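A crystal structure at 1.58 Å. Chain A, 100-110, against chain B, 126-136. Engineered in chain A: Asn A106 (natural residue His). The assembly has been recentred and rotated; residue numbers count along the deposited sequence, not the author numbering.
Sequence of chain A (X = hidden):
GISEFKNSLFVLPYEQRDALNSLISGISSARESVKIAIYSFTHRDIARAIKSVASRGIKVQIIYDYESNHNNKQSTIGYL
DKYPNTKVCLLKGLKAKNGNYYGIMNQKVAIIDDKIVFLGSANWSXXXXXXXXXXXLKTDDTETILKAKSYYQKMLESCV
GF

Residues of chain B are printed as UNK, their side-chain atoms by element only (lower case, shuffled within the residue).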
# COMPACT_ATOMS: atom_id res chain seq x y z
N ASN A 100 19.15 12.30 11.16
CA ASN A 100 18.57 12.49 12.46
C ASN A 100 17.05 12.59 12.34
O ASN A 100 16.42 13.48 12.86
CB ASN A 100 19.21 13.71 13.15
CG ASN A 100 20.75 13.65 13.13
OD1 ASN A 100 21.36 12.56 13.14
ND2 ASN A 100 21.38 14.82 13.10
N TYR A 101 16.46 11.60 11.70
CA TYR A 101 15.01 11.50 11.64
C TYR A 101 14.61 10.04 11.75
O TYR A 101 15.43 9.13 11.66
CB TYR A 101 14.47 12.17 10.33
CG TYR A 101 14.88 11.43 9.05
CD1 TYR A 101 16.07 11.68 8.44
CD2 TYR A 101 14.05 10.43 8.49
CE1 TYR A 101 16.45 10.99 7.29
CE2 TYR A 101 14.40 9.75 7.33
CZ TYR A 101 15.61 10.03 6.73
OH TYR A 101 16.02 9.36 5.60
N TYR A 102 13.32 9.85 12.04
CA TYR A 102 12.77 8.48 12.07
C TYR A 102 11.79 8.22 10.88
O TYR A 102 11.20 9.15 10.37
CB TYR A 102 12.00 8.21 13.36
CG TYR A 102 12.89 8.15 14.60
CD1 TYR A 102 13.22 9.33 15.26
CD2 TYR A 102 13.38 6.97 15.09
CE1 TYR A 102 14.02 9.31 16.40
CE2 TYR A 102 14.18 6.93 16.22
CZ TYR A 102 14.49 8.10 16.87
OH TYR A 102 15.30 8.08 18.03
N GLY A 103 11.67 6.94 10.54
CA GLY A 103 10.68 6.46 9.61
C GLY A 103 9.24 6.65 10.10
O GLY A 103 8.94 7.17 11.18
N ILE A 104 8.34 6.16 9.25
CA ILE A 104 6.96 6.21 9.48
C ILE A 104 6.36 4.79 9.56
O ILE A 104 6.95 3.81 9.17
CB ILE A 104 6.18 7.03 8.41
CG1 ILE A 104 6.49 6.53 7.00
CG2 ILE A 104 6.43 8.51 8.58
CD1 ILE A 104 5.46 7.11 6.02
N MET A 105 5.17 4.68 10.17
CA MET A 105 4.45 3.43 10.18
C MET A 105 3.44 3.56 8.98
O MET A 105 2.40 4.16 9.10
CB MET A 105 3.70 3.22 11.54
CG MET A 105 3.34 1.73 11.77
SD MET A 105 2.36 0.95 10.46
CE MET A 105 0.80 1.77 10.65
N ASN A 106 3.90 3.15 7.82
CA ASN A 106 3.10 3.35 6.57
C ASN A 106 2.22 2.21 6.18
O ASN A 106 1.58 2.27 5.07
CB ASN A 106 4.01 3.59 5.41
CG ASN A 106 3.32 4.31 4.30
OD1 ASN A 106 2.63 5.36 4.51
ND2 ASN A 106 3.56 3.82 3.08
N GLN A 107 2.10 1.14 6.95
CA GLN A 107 1.16 0.11 6.63
C GLN A 107 -0.31 0.55 6.57
O GLN A 107 -0.70 1.52 7.22
CB GLN A 107 1.22 -1.01 7.67
CG GLN A 107 2.59 -1.71 7.65
CD GLN A 107 2.68 -2.83 8.65
OE1 GLN A 107 1.68 -3.16 9.39
NE2 GLN A 107 3.87 -3.38 8.75
N LYS A 108 -1.13 -0.11 5.72
CA LYS A 108 -2.59 0.08 5.73
C LYS A 108 -3.14 -1.36 5.70
O LYS A 108 -3.40 -1.89 4.63
CB LYS A 108 -3.09 0.86 4.49
CG LYS A 108 -2.30 2.13 4.16
CD LYS A 108 -1.12 2.01 3.20
CE LYS A 108 -0.66 3.34 2.58
NZ LYS A 108 0.00 4.21 3.58
N VAL A 109 -3.35 -1.91 6.91
CA VAL A 109 -3.57 -3.33 7.05
C VAL A 109 -4.71 -3.54 8.01
O VAL A 109 -4.70 -2.91 9.07
CB VAL A 109 -2.28 -3.96 7.58
CG1 VAL A 109 -2.50 -5.39 8.02
CG2 VAL A 109 -1.19 -3.90 6.53
N ALA A 110 -5.64 -4.42 7.65
CA ALA A 110 -6.65 -4.86 8.61
C ALA A 110 -6.70 -6.41 8.66
O ALA A 110 -6.79 -7.06 7.60
CB ALA A 110 -7.98 -4.34 8.30
N UNK B 126 14.59 4.55 -0.28
CA UNK B 126 15.38 4.07 0.83
C UNK B 126 14.58 4.17 2.14
O UNK B 126 14.60 3.27 2.96
c UNK B 126 17.68 4.47 -0.12
c UNK B 126 18.95 5.33 -0.06
n UNK B 126 21.30 5.30 1.00
c UNK B 126 16.71 4.84 0.94
c UNK B 126 19.85 4.93 1.13
N UNK B 127 13.80 5.20 2.33
CA UNK B 127 13.00 5.22 3.57
C UNK B 127 12.11 4.00 3.78
O UNK B 127 12.11 3.38 4.84
n UNK B 127 12.07 7.14 6.12
o UNK B 127 13.94 7.64 4.94
c UNK B 127 12.78 7.22 4.98
c UNK B 127 12.23 6.51 3.77
N UNK B 128 11.34 3.66 2.77
CA UNK B 128 10.51 2.51 2.84
C UNK B 128 11.28 1.21 3.10
O UNK B 128 10.82 0.36 3.86
c UNK B 128 9.71 2.34 1.53
N UNK B 129 12.41 0.99 2.45
CA UNK B 129 13.06 -0.28 2.60
C UNK B 129 14.13 -0.26 3.75
O UNK B 129 14.77 -1.27 3.97
c UNK B 129 13.67 -0.71 1.30
c UNK B 129 11.40 -2.97 -0.51
c UNK B 129 11.12 -0.73 -1.46
c UNK B 129 12.31 -2.51 0.35
c UNK B 129 12.68 -1.18 0.36
c UNK B 129 10.73 -2.03 -1.43
c UNK B 129 12.08 -0.31 -0.56
N UNK B 130 14.30 0.86 4.41
CA UNK B 130 15.18 0.92 5.57
C UNK B 130 14.56 1.35 6.85
O UNK B 130 15.00 0.89 7.89
c UNK B 130 17.13 1.42 4.15
c UNK B 130 16.31 1.93 5.30
o UNK B 130 18.53 3.39 4.40
o UNK B 130 18.92 1.89 2.77
c UNK B 130 18.29 2.29 3.79
N UNK B 131 13.65 2.34 6.82
CA UNK B 131 13.17 2.94 8.05
C UNK B 131 11.74 2.73 8.45
O UNK B 131 11.36 3.05 9.55
c UNK B 131 14.86 4.78 7.65
n UNK B 131 15.00 5.78 6.84
o UNK B 131 15.83 4.08 8.05
c UNK B 131 13.43 4.44 8.03
N UNK B 132 10.91 2.34 7.49
CA UNK B 132 9.46 2.32 7.70
C UNK B 132 8.89 0.97 8.04
O UNK B 132 9.46 -0.01 7.75
c UNK B 132 8.98 4.26 6.09
o UNK B 132 9.66 5.00 6.80
n UNK B 132 8.42 4.67 4.93
c UNK B 132 8.79 2.77 6.40
N UNK B 133 7.75 0.96 8.71
CA UNK B 133 6.87 -0.16 8.73
C UNK B 133 6.08 -0.15 7.36
O UNK B 133 5.44 0.85 7.05
c UNK B 133 7.55 -1.76 12.96
c UNK B 133 7.99 -0.66 13.55
c UNK B 133 7.84 0.59 13.07
c UNK B 133 6.79 -1.61 11.80
c UNK B 133 6.61 -0.32 11.26
c UNK B 133 7.11 0.74 11.88
o UNK B 133 8.66 -0.72 14.74
c UNK B 133 5.90 -0.12 9.91
N UNK B 134 5.97 -1.30 6.73
CA UNK B 134 5.36 -1.43 5.40
C UNK B 134 4.95 -2.84 5.25
O UNK B 134 5.48 -3.72 6.01
o UNK B 134 5.15 1.23 3.41
c UNK B 134 6.37 1.36 3.73
c UNK B 134 6.37 -1.17 4.18
c UNK B 134 7.17 0.10 4.14
o UNK B 134 6.98 2.45 3.75
N UNK B 135 4.14 -3.10 4.20
CA UNK B 135 3.87 -4.44 3.78
C UNK B 135 4.07 -4.52 2.28
O UNK B 135 3.75 -3.54 1.55
c UNK B 135 2.49 -4.94 4.10
c UNK B 135 1.42 -4.03 3.65
c UNK B 135 2.40 -5.31 5.59
N UNK B 136 4.67 -5.60 1.82
CA UNK B 136 4.84 -5.89 0.36
C UNK B 136 4.31 -7.27 0.15
O UNK B 136 4.72 -8.19 0.83
c UNK B 136 6.76 -5.78 -1.49
c UNK B 136 7.60 -7.01 -1.66
c UNK B 136 6.28 -5.71 -0.05
c UNK B 136 7.68 -4.58 -1.70

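Position 126 carries four carbons in a row ending in a nitrogen, the pattern of lysine. Lys B126 is exposed on the helix and makes no contact with chain A, as suits a long charged chain.

At position 127 there are two carbons, the second bearing one oxygen and one nitrogen; the oxygen lies 2.8 Å from OH of Tyr A101, near the plane of the ring. This is asparagine. Its CB points toward chain A, and OD1 of Asn B127 accepts a hydrogen bond from that hydroxyl. A short amide can do this while offering its nitrogen elsewhere.

Position 128 has a single carbon, so it is alanine, buried and compact. Position 129 has one carbon and a six-carbon ring without oxygen: Phe B129, out of reach of chain A, its bulky apolar ring suiting a buried site. Position 130 has three carbons, the third carrying two oxygens, and is glutamate; Glu B130 is likewise out of reach, and partly exposed, as a charged group tolerates.

Position 131 repeats the two-carbon amide, its nitrogen 3.9 Å from OH of Tyr A101. This is Asn B131, whose ND2 gives a weak hydrogen bond to OD1 of Asn B127 (2.9 Å), bracing the acceptor used by Tyr A101. Its backbone O lies 3.5 Å from CA of Gly A103, a CA-H...O contact; an ideal CB on that glycine would clash with this oxygen.

Position 132 again has two carbons, the second with one oxygen and one nitrogen; the oxygen lies 3.0 Å from N of Ile A104. This is Asn B132. Its OD1 accepts from that N, nearly linearly, and from ND2 of Asn B127 (3.3 Å).

Position 133 shows one carbon and a six-carbon ring bearing an oxygen; its CB points toward chain A and packs 3.7 Å from CG of Met A105, with O of Ile A104 at the ring edge. This is tyrosine, a large side chain that fills a buried site. The backbone N of Tyr B133 donates to O of Ile A104 (3.0 Å) and its O accepts from N of Asn A106 (2.9 Å).

Position 134 has three carbons ending in two oxygens, one of them 3.1 Å from ND2 of the engineered Asn A106: glutamate. Its CB points away, yet the chain bends back so that OE1 of Glu B134 accepts from that ND2, and OE2 of Glu B134 accepts from ND2 of Asn B132 at 2.9 Å. Asn B132 thus both accepts and donates through one amide.

Position 135 has one carbon carrying two more, one of these 3.9 Å from CG2 of Val A109. It is valine; CG2 of Val B135 makes this meeting of branched apolar side chains. Position 136, four carbons forked at the second, is leucine, an apolar side chain buried away from chain A.

The contact thus centres on one backbone bridge, Met A105 with Tyr B133, flanked by linked amides near Gly A103 and by valine packing beyond Gln A107.

Chain B, residues 126-136: KNAFENNYEVL
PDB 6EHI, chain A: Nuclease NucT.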